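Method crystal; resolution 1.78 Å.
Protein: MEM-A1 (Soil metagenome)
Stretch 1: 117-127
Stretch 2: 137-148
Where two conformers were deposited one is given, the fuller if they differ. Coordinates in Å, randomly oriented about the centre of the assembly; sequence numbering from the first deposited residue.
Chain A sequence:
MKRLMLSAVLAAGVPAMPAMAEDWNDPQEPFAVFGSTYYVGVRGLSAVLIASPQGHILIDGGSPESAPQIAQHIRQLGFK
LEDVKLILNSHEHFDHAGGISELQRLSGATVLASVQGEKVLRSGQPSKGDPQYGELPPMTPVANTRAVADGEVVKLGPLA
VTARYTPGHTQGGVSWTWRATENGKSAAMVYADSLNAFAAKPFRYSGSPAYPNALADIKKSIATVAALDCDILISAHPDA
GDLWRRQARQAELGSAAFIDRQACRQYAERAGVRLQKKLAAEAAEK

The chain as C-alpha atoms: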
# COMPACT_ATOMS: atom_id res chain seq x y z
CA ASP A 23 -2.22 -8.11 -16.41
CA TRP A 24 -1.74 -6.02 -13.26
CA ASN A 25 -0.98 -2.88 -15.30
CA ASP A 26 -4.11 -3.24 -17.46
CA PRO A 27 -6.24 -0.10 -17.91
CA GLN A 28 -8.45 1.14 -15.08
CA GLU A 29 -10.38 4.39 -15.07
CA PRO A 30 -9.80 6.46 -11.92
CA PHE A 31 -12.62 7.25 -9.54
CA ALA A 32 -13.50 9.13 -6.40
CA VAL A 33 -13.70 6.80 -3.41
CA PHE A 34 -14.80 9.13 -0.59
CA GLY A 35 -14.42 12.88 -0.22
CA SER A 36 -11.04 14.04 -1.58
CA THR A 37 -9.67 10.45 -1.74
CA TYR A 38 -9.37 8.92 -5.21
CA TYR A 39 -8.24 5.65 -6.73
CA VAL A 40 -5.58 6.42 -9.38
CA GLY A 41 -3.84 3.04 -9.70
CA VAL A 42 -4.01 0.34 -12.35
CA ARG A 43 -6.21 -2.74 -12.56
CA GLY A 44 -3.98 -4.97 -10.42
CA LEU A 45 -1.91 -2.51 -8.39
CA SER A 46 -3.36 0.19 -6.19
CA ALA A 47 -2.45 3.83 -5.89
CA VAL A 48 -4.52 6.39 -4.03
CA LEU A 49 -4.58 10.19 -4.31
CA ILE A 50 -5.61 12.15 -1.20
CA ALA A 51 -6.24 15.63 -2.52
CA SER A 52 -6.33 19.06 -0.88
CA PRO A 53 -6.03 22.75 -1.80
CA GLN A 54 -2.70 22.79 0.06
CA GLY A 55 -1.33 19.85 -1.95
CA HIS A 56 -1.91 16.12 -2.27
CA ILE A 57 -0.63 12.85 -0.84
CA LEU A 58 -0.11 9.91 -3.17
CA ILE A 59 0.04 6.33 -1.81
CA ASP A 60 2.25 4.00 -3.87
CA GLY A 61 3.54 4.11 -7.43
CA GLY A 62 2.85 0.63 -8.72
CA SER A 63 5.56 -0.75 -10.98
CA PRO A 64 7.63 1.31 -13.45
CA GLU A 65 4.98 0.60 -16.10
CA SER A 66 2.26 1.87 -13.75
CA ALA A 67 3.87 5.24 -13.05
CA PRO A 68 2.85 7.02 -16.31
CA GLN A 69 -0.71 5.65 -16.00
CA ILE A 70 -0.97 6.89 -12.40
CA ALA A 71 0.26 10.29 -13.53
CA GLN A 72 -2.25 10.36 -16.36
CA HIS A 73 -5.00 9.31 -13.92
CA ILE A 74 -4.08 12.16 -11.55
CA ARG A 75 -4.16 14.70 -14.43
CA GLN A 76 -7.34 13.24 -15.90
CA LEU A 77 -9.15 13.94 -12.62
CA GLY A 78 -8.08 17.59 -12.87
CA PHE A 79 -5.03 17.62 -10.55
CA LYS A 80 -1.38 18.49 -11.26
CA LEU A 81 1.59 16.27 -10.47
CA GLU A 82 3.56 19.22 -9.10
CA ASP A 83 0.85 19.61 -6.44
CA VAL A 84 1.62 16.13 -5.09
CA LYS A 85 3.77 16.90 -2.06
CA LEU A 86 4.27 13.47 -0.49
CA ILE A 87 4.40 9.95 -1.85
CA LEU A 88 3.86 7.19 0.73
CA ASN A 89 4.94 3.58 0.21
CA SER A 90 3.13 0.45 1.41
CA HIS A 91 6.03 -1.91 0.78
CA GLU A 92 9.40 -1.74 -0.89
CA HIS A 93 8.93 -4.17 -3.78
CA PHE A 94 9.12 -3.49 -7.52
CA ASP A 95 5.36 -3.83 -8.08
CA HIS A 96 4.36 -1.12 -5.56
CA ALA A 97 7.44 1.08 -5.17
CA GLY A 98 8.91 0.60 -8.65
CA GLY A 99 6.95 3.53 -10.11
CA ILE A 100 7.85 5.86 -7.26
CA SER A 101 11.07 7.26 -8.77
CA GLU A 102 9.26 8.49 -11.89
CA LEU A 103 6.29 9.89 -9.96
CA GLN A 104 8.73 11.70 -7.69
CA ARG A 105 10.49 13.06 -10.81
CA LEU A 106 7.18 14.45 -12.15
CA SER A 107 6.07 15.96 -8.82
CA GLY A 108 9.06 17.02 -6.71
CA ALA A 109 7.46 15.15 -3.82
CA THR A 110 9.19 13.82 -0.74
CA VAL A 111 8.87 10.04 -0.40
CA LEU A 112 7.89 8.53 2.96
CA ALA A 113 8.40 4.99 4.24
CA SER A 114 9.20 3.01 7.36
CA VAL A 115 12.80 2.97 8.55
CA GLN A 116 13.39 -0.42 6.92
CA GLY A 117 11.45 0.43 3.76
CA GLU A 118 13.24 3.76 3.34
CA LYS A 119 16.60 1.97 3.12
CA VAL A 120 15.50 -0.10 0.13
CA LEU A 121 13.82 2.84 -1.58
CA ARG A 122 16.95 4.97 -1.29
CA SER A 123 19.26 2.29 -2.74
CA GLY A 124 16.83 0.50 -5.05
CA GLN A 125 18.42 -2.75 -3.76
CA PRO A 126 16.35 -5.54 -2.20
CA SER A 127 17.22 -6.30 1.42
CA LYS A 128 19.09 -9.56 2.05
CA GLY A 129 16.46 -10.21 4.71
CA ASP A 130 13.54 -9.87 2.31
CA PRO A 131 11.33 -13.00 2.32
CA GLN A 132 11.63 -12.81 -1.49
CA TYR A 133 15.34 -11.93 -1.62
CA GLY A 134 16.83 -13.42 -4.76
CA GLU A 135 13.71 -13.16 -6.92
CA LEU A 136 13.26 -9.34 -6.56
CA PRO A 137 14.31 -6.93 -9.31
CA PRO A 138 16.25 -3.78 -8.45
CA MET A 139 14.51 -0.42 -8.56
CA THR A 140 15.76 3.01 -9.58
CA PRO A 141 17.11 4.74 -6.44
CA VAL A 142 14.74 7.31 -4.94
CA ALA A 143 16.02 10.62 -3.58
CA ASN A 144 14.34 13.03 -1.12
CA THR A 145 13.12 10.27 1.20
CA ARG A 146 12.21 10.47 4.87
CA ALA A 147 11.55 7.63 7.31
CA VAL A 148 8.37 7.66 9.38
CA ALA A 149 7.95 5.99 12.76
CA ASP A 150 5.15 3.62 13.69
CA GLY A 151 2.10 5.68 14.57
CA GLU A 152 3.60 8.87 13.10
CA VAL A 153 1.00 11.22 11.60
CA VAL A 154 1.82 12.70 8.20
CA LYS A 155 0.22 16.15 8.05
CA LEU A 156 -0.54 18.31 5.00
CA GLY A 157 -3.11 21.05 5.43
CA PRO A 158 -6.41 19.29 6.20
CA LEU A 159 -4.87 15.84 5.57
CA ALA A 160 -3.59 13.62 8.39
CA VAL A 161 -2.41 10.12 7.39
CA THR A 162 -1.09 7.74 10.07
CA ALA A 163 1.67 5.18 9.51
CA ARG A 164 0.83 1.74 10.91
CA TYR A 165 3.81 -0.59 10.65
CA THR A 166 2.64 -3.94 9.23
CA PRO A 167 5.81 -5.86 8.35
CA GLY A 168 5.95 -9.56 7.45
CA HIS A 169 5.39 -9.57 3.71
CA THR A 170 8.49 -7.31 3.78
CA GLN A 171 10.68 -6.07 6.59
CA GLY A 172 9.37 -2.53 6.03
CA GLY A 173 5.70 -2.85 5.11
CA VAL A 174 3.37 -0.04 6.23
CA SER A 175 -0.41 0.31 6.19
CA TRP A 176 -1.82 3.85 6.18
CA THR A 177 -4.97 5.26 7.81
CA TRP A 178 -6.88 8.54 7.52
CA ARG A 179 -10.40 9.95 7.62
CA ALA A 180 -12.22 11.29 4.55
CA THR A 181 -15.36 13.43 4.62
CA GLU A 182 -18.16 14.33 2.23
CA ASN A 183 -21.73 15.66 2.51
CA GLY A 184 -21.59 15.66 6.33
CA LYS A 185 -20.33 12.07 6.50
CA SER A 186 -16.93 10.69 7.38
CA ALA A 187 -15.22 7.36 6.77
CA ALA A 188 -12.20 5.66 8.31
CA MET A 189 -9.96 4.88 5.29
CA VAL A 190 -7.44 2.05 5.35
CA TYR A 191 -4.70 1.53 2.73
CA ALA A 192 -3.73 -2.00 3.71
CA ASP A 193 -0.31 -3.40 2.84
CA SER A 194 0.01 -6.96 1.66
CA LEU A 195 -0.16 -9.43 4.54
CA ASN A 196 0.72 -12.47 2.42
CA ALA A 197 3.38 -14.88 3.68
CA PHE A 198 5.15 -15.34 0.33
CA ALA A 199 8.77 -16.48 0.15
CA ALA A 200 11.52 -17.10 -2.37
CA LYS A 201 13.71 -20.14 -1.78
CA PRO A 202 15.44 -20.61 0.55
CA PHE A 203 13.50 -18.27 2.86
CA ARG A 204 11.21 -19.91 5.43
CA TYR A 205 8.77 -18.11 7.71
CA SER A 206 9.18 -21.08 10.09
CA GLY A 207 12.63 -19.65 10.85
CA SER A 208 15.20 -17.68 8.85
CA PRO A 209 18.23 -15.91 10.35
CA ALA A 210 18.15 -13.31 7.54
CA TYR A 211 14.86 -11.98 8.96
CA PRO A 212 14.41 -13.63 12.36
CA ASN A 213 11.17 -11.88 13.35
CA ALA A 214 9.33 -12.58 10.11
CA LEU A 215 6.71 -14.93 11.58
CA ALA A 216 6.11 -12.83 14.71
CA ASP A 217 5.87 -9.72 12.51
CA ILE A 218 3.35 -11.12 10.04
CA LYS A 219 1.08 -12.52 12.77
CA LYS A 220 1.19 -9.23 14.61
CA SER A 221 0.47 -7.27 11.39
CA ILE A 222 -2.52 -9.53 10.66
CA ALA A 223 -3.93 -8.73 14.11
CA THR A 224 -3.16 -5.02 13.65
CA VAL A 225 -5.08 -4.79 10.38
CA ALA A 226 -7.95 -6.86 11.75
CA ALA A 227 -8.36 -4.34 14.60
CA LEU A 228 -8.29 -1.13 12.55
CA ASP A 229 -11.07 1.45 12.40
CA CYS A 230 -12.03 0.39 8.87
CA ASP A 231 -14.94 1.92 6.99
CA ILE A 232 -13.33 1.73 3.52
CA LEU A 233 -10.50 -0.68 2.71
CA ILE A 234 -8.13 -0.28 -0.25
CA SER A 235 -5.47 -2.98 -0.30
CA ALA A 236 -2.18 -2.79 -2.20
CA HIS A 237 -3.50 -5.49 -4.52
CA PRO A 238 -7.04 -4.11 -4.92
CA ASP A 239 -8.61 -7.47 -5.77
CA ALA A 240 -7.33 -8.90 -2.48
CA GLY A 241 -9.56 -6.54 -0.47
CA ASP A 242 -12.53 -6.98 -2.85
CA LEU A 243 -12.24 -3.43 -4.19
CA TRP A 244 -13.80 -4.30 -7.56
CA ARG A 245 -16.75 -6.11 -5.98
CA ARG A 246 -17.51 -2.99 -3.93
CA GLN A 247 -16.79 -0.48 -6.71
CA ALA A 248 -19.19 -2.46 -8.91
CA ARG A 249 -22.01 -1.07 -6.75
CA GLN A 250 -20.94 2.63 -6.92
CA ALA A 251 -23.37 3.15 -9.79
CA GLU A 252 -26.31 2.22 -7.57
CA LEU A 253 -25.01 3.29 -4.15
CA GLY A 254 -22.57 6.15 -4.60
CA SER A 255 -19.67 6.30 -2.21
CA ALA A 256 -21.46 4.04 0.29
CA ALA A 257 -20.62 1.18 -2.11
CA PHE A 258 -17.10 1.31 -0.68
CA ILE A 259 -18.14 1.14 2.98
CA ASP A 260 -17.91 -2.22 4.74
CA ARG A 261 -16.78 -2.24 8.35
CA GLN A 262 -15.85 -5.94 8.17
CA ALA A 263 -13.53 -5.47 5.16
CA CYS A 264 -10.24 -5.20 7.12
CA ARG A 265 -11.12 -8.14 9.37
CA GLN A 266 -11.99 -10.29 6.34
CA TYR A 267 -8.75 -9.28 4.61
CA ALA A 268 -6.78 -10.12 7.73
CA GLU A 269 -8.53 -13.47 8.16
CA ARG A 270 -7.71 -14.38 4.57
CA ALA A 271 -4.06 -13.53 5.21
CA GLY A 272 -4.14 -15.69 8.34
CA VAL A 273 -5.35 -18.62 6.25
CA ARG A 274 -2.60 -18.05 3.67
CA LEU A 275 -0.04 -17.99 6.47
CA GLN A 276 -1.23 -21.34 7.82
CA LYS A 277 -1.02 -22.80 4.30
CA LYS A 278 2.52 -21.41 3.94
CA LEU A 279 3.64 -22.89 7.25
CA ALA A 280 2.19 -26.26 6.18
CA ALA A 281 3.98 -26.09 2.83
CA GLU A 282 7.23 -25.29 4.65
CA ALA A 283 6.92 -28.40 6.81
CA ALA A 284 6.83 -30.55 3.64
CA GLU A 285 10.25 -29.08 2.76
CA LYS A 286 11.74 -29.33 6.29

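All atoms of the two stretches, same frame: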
# COMPACT_ATOMS: atom_id res chain seq x y z
N GLY A 117 11.83 0.21 5.15
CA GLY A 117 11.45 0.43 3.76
C GLY A 117 12.25 1.55 3.11
O GLY A 117 12.64 1.45 1.94
N GLU A 118 12.50 2.62 3.87
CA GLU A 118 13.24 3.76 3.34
C GLU A 118 14.61 3.34 2.84
O GLU A 118 15.10 3.89 1.85
CB GLU A 118 13.36 4.85 4.42
CG GLU A 118 13.78 6.21 3.86
CD GLU A 118 15.28 6.37 3.78
OE1 GLU A 118 16.00 5.57 4.41
OE2 GLU A 118 15.76 7.28 3.06
N LYS A 119 15.25 2.38 3.52
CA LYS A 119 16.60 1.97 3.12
C LYS A 119 16.60 1.35 1.74
O LYS A 119 17.49 1.64 0.93
CB LYS A 119 17.17 0.97 4.12
CG LYS A 119 17.57 1.61 5.43
CD LYS A 119 18.26 0.62 6.33
CE LYS A 119 17.27 -0.34 6.95
NZ LYS A 119 17.65 -0.64 8.37
N VAL A 120 15.62 0.50 1.46
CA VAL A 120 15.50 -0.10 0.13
C VAL A 120 15.13 0.95 -0.91
O VAL A 120 15.63 0.92 -2.04
CB VAL A 120 14.48 -1.25 0.15
CG1 VAL A 120 14.22 -1.78 -1.29
CG2 VAL A 120 15.00 -2.36 1.02
N LEU A 121 14.21 1.85 -0.58
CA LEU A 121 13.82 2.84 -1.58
C LEU A 121 15.01 3.69 -1.97
O LEU A 121 15.20 4.02 -3.15
CB LEU A 121 12.69 3.73 -1.06
CG LEU A 121 11.38 3.00 -0.73
CD1 LEU A 121 10.26 3.99 -0.51
CD2 LEU A 121 11.01 2.00 -1.82
N ARG A 122 15.83 4.08 -1.00
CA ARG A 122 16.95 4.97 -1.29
C ARG A 122 17.99 4.29 -2.18
O ARG A 122 18.58 4.94 -3.05
CB ARG A 122 17.57 5.41 0.03
CG ARG A 122 18.22 6.75 0.01
CD ARG A 122 18.61 7.15 1.42
NE ARG A 122 18.49 8.58 1.65
CZ ARG A 122 19.05 9.19 2.68
NH1 ARG A 122 19.75 8.49 3.57
NH2 ARG A 122 18.90 10.51 2.84
N SER A 123 18.25 3.00 -1.96
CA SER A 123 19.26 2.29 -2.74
C SER A 123 18.69 1.59 -3.97
O SER A 123 19.45 1.29 -4.91
CB SER A 123 19.96 1.24 -1.89
OG SER A 123 19.07 0.16 -1.62
N GLY A 124 17.39 1.33 -4.00
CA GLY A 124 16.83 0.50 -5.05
C GLY A 124 17.11 -0.98 -4.88
O GLY A 124 16.65 -1.78 -5.72
N GLN A 125 17.88 -1.38 -3.85
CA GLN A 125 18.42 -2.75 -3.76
C GLN A 125 17.62 -3.54 -2.75
O GLN A 125 17.45 -3.10 -1.60
CB GLN A 125 19.91 -2.72 -3.39
CG GLN A 125 20.79 -1.98 -4.40
CD GLN A 125 22.29 -2.01 -4.10
OE1 GLN A 125 22.81 -2.97 -3.52
NE2 GLN A 125 23.00 -0.95 -4.50
N PRO A 126 17.08 -4.70 -3.14
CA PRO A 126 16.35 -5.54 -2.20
C PRO A 126 17.21 -5.88 -0.98
O PRO A 126 18.42 -6.11 -1.09
CB PRO A 126 16.04 -6.80 -3.02
CG PRO A 126 16.98 -6.77 -4.16
CD PRO A 126 17.23 -5.32 -4.47
N SER A 127 16.55 -5.90 0.19
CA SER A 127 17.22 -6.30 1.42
C SER A 127 17.54 -7.78 1.41
O SER A 127 16.74 -8.59 0.92
CB SER A 127 16.35 -5.99 2.64
OG SER A 127 16.88 -6.66 3.79
N PRO A 137 13.52 -7.79 -8.43
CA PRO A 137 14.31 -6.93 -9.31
C PRO A 137 14.78 -5.69 -8.57
O PRO A 137 14.13 -5.24 -7.61
CB PRO A 137 13.31 -6.56 -10.42
CG PRO A 137 12.21 -7.50 -10.29
CD PRO A 137 12.12 -7.88 -8.85
N PRO A 138 15.87 -5.08 -9.01
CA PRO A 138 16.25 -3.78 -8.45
C PRO A 138 15.28 -2.70 -8.91
O PRO A 138 14.58 -2.86 -9.92
CB PRO A 138 17.65 -3.53 -9.01
CG PRO A 138 17.65 -4.32 -10.32
CD PRO A 138 16.78 -5.52 -10.08
N MET A 139 15.25 -1.60 -8.16
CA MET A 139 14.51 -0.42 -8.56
C MET A 139 15.47 0.75 -8.75
O MET A 139 16.60 0.72 -8.25
CB MET A 139 13.45 -0.06 -7.51
CG MET A 139 12.38 -1.14 -7.31
SD MET A 139 11.19 -0.72 -6.00
CE MET A 139 12.26 -0.74 -4.54
N THR A 140 15.00 1.77 -9.47
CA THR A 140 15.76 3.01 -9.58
C THR A 140 15.83 3.69 -8.21
O THR A 140 14.80 3.86 -7.57
CB THR A 140 15.12 3.98 -10.57
OG1 THR A 140 15.05 3.36 -11.85
CG2 THR A 140 15.98 5.25 -10.69
N PRO A 141 17.02 4.06 -7.74
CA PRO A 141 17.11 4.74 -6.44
C PRO A 141 16.22 5.96 -6.38
O PRO A 141 16.03 6.66 -7.37
CB PRO A 141 18.59 5.12 -6.35
CG PRO A 141 19.28 4.13 -7.23
CD PRO A 141 18.33 3.89 -8.37
N VAL A 142 15.67 6.21 -5.19
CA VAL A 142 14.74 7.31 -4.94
C VAL A 142 15.43 8.29 -4.01
O VAL A 142 15.95 7.89 -2.96
CB VAL A 142 13.42 6.82 -4.32
CG1 VAL A 142 12.54 8.04 -3.89
CG2 VAL A 142 12.65 5.95 -5.30
N ALA A 143 15.44 9.57 -4.39
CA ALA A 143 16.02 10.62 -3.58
C ALA A 143 14.92 11.27 -2.75
O ALA A 143 13.75 10.95 -2.88
CB ALA A 143 16.72 11.64 -4.47
N ASN A 144 15.30 12.23 -1.89
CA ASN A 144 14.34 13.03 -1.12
C ASN A 144 13.38 12.13 -0.33
O ASN A 144 12.16 12.31 -0.33
CB ASN A 144 13.57 13.99 -2.03
CG ASN A 144 14.46 15.10 -2.63
OD1 ASN A 144 15.60 15.36 -2.19
ND2 ASN A 144 13.91 15.79 -3.64
N THR A 145 13.94 11.14 0.37
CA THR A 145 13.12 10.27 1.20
C THR A 145 13.16 10.72 2.65
O THR A 145 14.01 11.51 3.06
CB THR A 145 13.56 8.79 1.11
OG1 THR A 145 14.92 8.68 1.57
CG2 THR A 145 13.48 8.27 -0.31
N ARG A 146 12.21 10.22 3.43
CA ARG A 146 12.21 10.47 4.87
C ARG A 146 11.56 9.27 5.54
O ARG A 146 10.52 8.81 5.07
CB ARG A 146 11.44 11.74 5.22
CG ARG A 146 11.22 11.94 6.71
CD ARG A 146 10.94 13.42 7.07
NE ARG A 146 9.89 14.02 6.26
CZ ARG A 146 8.58 13.95 6.54
NH1 ARG A 146 8.16 13.30 7.61
NH2 ARG A 146 7.70 14.54 5.74
N ALA A 147 12.15 8.76 6.61
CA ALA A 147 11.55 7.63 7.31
C ALA A 147 10.47 8.15 8.23
O ALA A 147 10.61 9.23 8.82
CB ALA A 147 12.59 6.87 8.13
N VAL A 148 9.39 7.38 8.38
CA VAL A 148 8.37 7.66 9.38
C VAL A 148 8.39 6.55 10.42
O VAL A 148 8.69 5.39 10.11
CB VAL A 148 6.96 7.80 8.77
CG1 VAL A 148 6.92 8.97 7.73
CG2 VAL A 148 6.51 6.50 8.12
O HOH W 1 14.20 2.37 -5.16
O HOH W 2 18.88 7.63 -3.25
O HOH W 3 16.98 11.31 0.99
O HOH W 4 16.61 9.43 -0.63
O HOH W 5 19.26 -0.19 -7.47
O HOH W 6 14.55 -3.58 -5.18

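The last turns of helix 117-123 and the residues that follow pack against stretch 2, whose strand 145-148 runs nearly antiparallel to the helix. Two direct hydrogen bonds join the backbones. Val-142 N donates to Leu-121 O at 3.0 Å. Met-139 N donates to Gly-124 O at 2.8 Å, and this bond is almost straight.

The carbonyls at the helix end are largely served from stretch 2 and by water. Gly-124 N closes the last turn on Val-120 O at 2.7 Å. Leu-121 O accepts from Val-142 N and also from water 1, which donates to Thr-140 O as well. Water 2 donates to Arg-122 O and Val-142 O. Water 5 does the same for Ser-123 O and Met-139 O, and water 6 for Gly-124 O and Pro-137 O. Each of these four waters therefore links one carbonyl from each stretch, where two acceptors could not pair directly.

Gly-124 has positive phi. A CB here would lie 2.0 Å from Met-139 O, a clash, and would also jam against the preceding carbonyl. Without one, Gly-124 CA approaches Met-139 O to 3.2 Å in a CA-H...O contact. Arg-122 CA makes another with Val-142 O at 3.5 Å, nearly linear.

Water 4 accepts from Arg-122 NE, donates to Val-142 O and hydrogen-bonds Thr-145 OG1. Water 3 accepts from Arg-122 NH2 and Thr-145 N. Arg-122 NE also forms a salt bridge with Glu-118 OE2 at 3.3 Å, through charge alone, since no N-H points at the oxygen. Glu-118 OE2 lies 2.2 Å from Thr-145 OG1, too short for a hydrogen bond; Glu-118 was deposited in two conformers, and this is one.

The apolar part centres on Met-139 CE, which lies 3.9 Å from Val-120 CG1 and 4.1 Å from Leu-121 CD2.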